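Local coordinates for nucleoprotein (Schmallenberg virus, PDB 3ZL9), which encapsidates the viral genomic RNA as a helically organised nucleocapsid, protecting it from nucleases and providing the template for transcription and replication, at residues 151-156 and 182-187. Numbering follows the deposited sequence.
Sequences MFLDAF and LRQRYG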
ATOM      1  N   MET C 151      24.957  15.741  17.757  1.00 55.62           N
ATOM      2  CA  MET C 151      24.926  16.441  19.015  1.00 56.58           C
ATOM      3  C   MET C 151      26.176  17.293  19.117  1.00 58.79           C
ATOM      4  O   MET C 151      26.182  18.335  19.770  1.00 53.80           O
ATOM      5  CB  MET C 151      24.817  15.462  20.164  1.00 60.71           C
ATOM      6  CG  MET C 151      23.507  14.680  20.196  1.00 62.21           C
ATOM      7  SD  MET C 151      23.333  13.736  21.737  1.00 65.97           S
ATOM      8  CE  MET C 151      24.645  12.558  21.548  1.00 62.54           C
ATOM      9  N   PHE C 152      27.223  16.873  18.416  1.00 61.84           N
ATOM     10  CA  PHE C 152      28.510  17.526  18.509  1.00 67.77           C
ATOM     11  C   PHE C 152      29.039  18.078  17.193  1.00 64.44           C
ATOM     12  O   PHE C 152      30.124  17.740  16.739  1.00 67.61           O
ATOM     13  CB  PHE C 152      29.476  16.524  19.093  1.00 73.51           C
ATOM     14  CG  PHE C 152      28.961  15.886  20.347  1.00 73.09           C
ATOM     15  CD1 PHE C 152      28.857  16.625  21.500  1.00 73.40           C
ATOM     16  CD2 PHE C 152      28.585  14.557  20.365  1.00 70.77           C
ATOM     17  CE1 PHE C 152      28.385  16.047  22.655  1.00 79.31           C
ATOM     18  CE2 PHE C 152      28.132  13.967  21.517  1.00 71.81           C
ATOM     19  CZ  PHE C 152      28.021  14.710  22.665  1.00 74.75           C
ATOM     20  N   LEU C 153      28.287  18.980  16.611  1.00 63.27           N
ATOM     21  CA  LEU C 153      28.693  19.593  15.361  1.00 68.83           C
ATOM     22  C   LEU C 153      30.063  20.270  15.454  1.00 77.63           C
ATOM     23  O   LEU C 153      30.775  20.359  14.448  1.00 80.79           O
ATOM     24  CB  LEU C 153      27.660  20.621  14.930  1.00 73.01           C
ATOM     25  CG  LEU C 153      26.292  20.030  14.624  1.00 72.48           C
ATOM     26  CD1 LEU C 153      25.281  21.139  14.426  1.00 75.05           C
ATOM     27  CD2 LEU C 153      26.344  19.142  13.393  1.00 74.17           C
ATOM     28  N   ASP C 154      30.419  20.762  16.648  1.00 79.82           N
ATOM     29  CA  ASP C 154      31.766  21.286  16.936  1.00 78.24           C
ATOM     30  C   ASP C 154      32.806  20.243  16.544  1.00 76.58           C
ATOM     31  O   ASP C 154      33.621  20.439  15.652  1.00 79.94           O
ATOM     32  CB  ASP C 154      31.888  21.621  18.430  1.00 80.33           C
ATOM     33  CG  ASP C 154      33.050  22.578  18.750  1.00 86.60           C
ATOM     34  OD1 ASP C 154      34.020  22.681  17.966  1.00 82.09           O
ATOM     35  OD2 ASP C 154      32.979  23.238  19.815  1.00 94.40           O
ATOM     36  N   ALA C 155      32.713  19.098  17.184  1.00 76.81           N
ATOM     37  CA  ALA C 155      33.729  18.060  17.093  1.00 76.61           C
ATOM     38  C   ALA C 155      33.823  17.383  15.723  1.00 75.25           C
ATOM     39  O   ALA C 155      34.873  16.830  15.384  1.00 78.37           O
ATOM     40  CB  ALA C 155      33.431  17.021  18.143  1.00 78.29           C
ATOM     41  N   PHE C 156      32.729  17.410  14.957  1.00 71.55           N
ATOM     42  CA  PHE C 156      32.679  16.769  13.647  1.00 66.76           C
ATOM     43  C   PHE C 156      32.533  17.784  12.533  1.00 64.63           C
ATOM     44  O   PHE C 156      31.989  17.463  11.474  1.00 62.86           O
ATOM     45  CB  PHE C 156      31.521  15.766  13.577  1.00 66.55           C
ATOM     46  CG  PHE C 156      31.577  14.718  14.623  1.00 69.30           C
ATOM     47  CD1 PHE C 156      32.522  13.744  14.559  1.00 74.21           C
ATOM     48  CD2 PHE C 156      30.684  14.714  15.683  1.00 73.03           C
ATOM     49  CE1 PHE C 156      32.597  12.779  15.534  1.00 76.93           C
ATOM     50  CE2 PHE C 156      30.747  13.751  16.665  1.00 73.05           C
ATOM     51  CZ  PHE C 156      31.704  12.775  16.586  1.00 76.55           C
ATOM     52  N   LEU C 182      18.994  21.123  13.208  1.00 61.09           N
ATOM     53  CA  LEU C 182      18.979  22.569  13.014  1.00 55.03           C
ATOM     54  C   LEU C 182      18.701  23.339  14.281  1.00 58.88           C
ATOM     55  O   LEU C 182      18.527  24.562  14.235  1.00 59.83           O
ATOM     56  CB  LEU C 182      17.903  22.910  11.985  1.00 52.66           C
ATOM     57  CG  LEU C 182      18.142  22.280  10.620  1.00 52.35           C
ATOM     58  CD1 LEU C 182      16.848  22.232   9.823  1.00 55.13           C
ATOM     59  CD2 LEU C 182      19.232  23.031   9.861  1.00 52.31           C
ATOM     60  N   ARG C 183      18.567  22.631  15.410  1.00 65.71           N
ATOM     61  CA  ARG C 183      18.419  23.288  16.716  1.00 63.11           C
ATOM     62  C   ARG C 183      19.680  23.122  17.532  1.00 61.79           C
ATOM     63  O   ARG C 183      19.757  23.635  18.645  1.00 63.99           O
ATOM     64  CB  ARG C 183      17.253  22.702  17.496  1.00 65.31           C
ATOM     65  CG  ARG C 183      15.918  22.786  16.779  1.00 71.70           C
ATOM     66  CD  ARG C 183      14.781  22.419  17.722  1.00 73.85           C
ATOM     67  NE  ARG C 183      13.457  22.492  17.095  1.00 79.39           N
ATOM     68  CZ  ARG C 183      12.670  21.452  16.783  1.00 77.76           C
ATOM     69  NH1 ARG C 183      13.040  20.190  17.008  1.00 76.15           N
ATOM     70  NH2 ARG C 183      11.489  21.684  16.227  1.00 79.12           N
ATOM     71  N   GLN C 184      20.669  22.422  16.990  1.00 61.15           N
ATOM     72  CA  GLN C 184      21.901  22.162  17.723  1.00 67.25           C
ATOM     73  C   GLN C 184      22.778  23.397  17.805  1.00 68.90           C
ATOM     74  O   GLN C 184      22.722  24.279  16.954  1.00 68.07           O
ATOM     75  CB  GLN C 184      22.722  21.045  17.054  1.00 65.56           C
ATOM     76  CG  GLN C 184      22.064  19.685  17.041  1.00 65.42           C
ATOM     77  CD  GLN C 184      21.741  19.182  18.419  1.00 67.64           C
ATOM     78  OE1 GLN C 184      22.419  19.505  19.385  1.00 65.02           O
ATOM     79  NE2 GLN C 184      20.697  18.364  18.519  1.00 73.18           N
ATOM     80  N   ARG C 185      23.642  23.403  18.808  1.00 76.94           N
ATOM     81  CA  ARG C 185      24.613  24.462  18.987  1.00 82.74           C
ATOM     82  C   ARG C 185      25.922  24.035  18.333  1.00 82.03           C
ATOM     83  O   ARG C 185      26.177  22.846  18.173  1.00 83.28           O
ATOM     84  CB  ARG C 185      24.841  24.712  20.473  1.00 86.96           C
ATOM     85  CG  ARG C 185      23.569  24.983  21.255  1.00 94.77           C
ATOM     86  CD  ARG C 185      23.880  25.070  22.730  1.00103.02           C
ATOM     87  NE  ARG C 185      24.856  26.123  23.015  1.00113.13           N
ATOM     88  CZ  ARG C 185      24.559  27.370  23.380  1.00114.20           C
ATOM     89  NH1 ARG C 185      23.302  27.768  23.521  1.00112.64           N
ATOM     90  NH2 ARG C 185      25.541  28.229  23.608  1.00115.14           N
ATOM     91  N   TYR C 186      26.747  25.012  17.978  1.00 81.32           N
ATOM     92  CA  TYR C 186      28.090  24.757  17.504  1.00 82.40           C
ATOM     93  C   TYR C 186      28.984  25.320  18.572  1.00 82.07           C
ATOM     94  O   TYR C 186      29.293  26.504  18.567  1.00 92.09           O
ATOM     95  CB  TYR C 186      28.337  25.445  16.159  1.00 87.41           C
ATOM     96  CG  TYR C 186      29.710  25.217  15.570  1.00 86.34           C
ATOM     97  CD1 TYR C 186      29.984  24.057  14.866  1.00 89.04           C
ATOM     98  CD2 TYR C 186      30.720  26.171  15.687  1.00 89.10           C
ATOM     99  CE1 TYR C 186      31.232  23.844  14.312  1.00 90.86           C
ATOM    100  CE2 TYR C 186      31.976  25.970  15.129  1.00 92.44           C
ATOM    101  CZ  TYR C 186      32.222  24.801  14.442  1.00 90.06           C
ATOM    102  OH  TYR C 186      33.452  24.570  13.874  1.00 95.65           O
ATOM    103  N   GLY C 187      29.414  24.472  19.491  1.00 83.37           N
ATOM    104  CA  GLY C 187      30.063  24.943  20.701  1.00 88.69           C
ATOM    105  C   GLY C 187      29.191  25.976  21.387  1.00 92.42           C
ATOM    106  O   GLY C 187      28.106  25.673  21.878  1.00 93.04           O
TER
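Asp-154 and Tyr-186 bring the two loops closest, with their CA atoms 5.1 Å apart, and 151-154 and 184-187 run the same way with their end-to-end directions 37° apart. Met-151 and Gln-184 lie opposite each other further back, and no hydrogen bond crosses between the segments. The contact is made by van der Waals packing.

Tyr-186 brings its ring up to the backbone of 153-154 at an oblique angle. With chi1 at -179°, CG lies opposite the backbone N, and the ring end comes nearer the other loop than CB does. The CE1 side of the ring does the touching: CE1 is 3.5 Å from Leu-153 O and also meets Asp-154 CA. CD1 of the same ring packs against Leu-153 CB at 4.1 Å.

Leu-153 points at the second loop. Its CD1 methyl rests on Gln-184 CB at 3.7 Å, and the two side chains cross at about a right angle. The Gln-184 chain bends at chi2, and OE1 ends near the backbone of Met-151.

At the outer end, the Asp-154 carboxylate reaches over Gly-187, with OD2 3.5 Å from Gly-187 CA. Gly-187 has a positive phi (53°), a backbone shape that suits glycine. A weak hydrogen bond runs from Arg-185 NE to Gly-187 O within the same loop.

Arg-183 and Arg-185 of this loop bind RNA; the contact joins their loop to the loop 151-156. The loop 151-156 lies between helices 139-144 and 159-169. The loop holding 182-187 leads into helix 191-197. Trp-194 of that helix touches Leu-153 and Tyr-186 and hydrogen-bonds to Gln-184 O. Pointing away from 182-187, Met-151 and Phe-152 pack on helices 21-32 and 94-110.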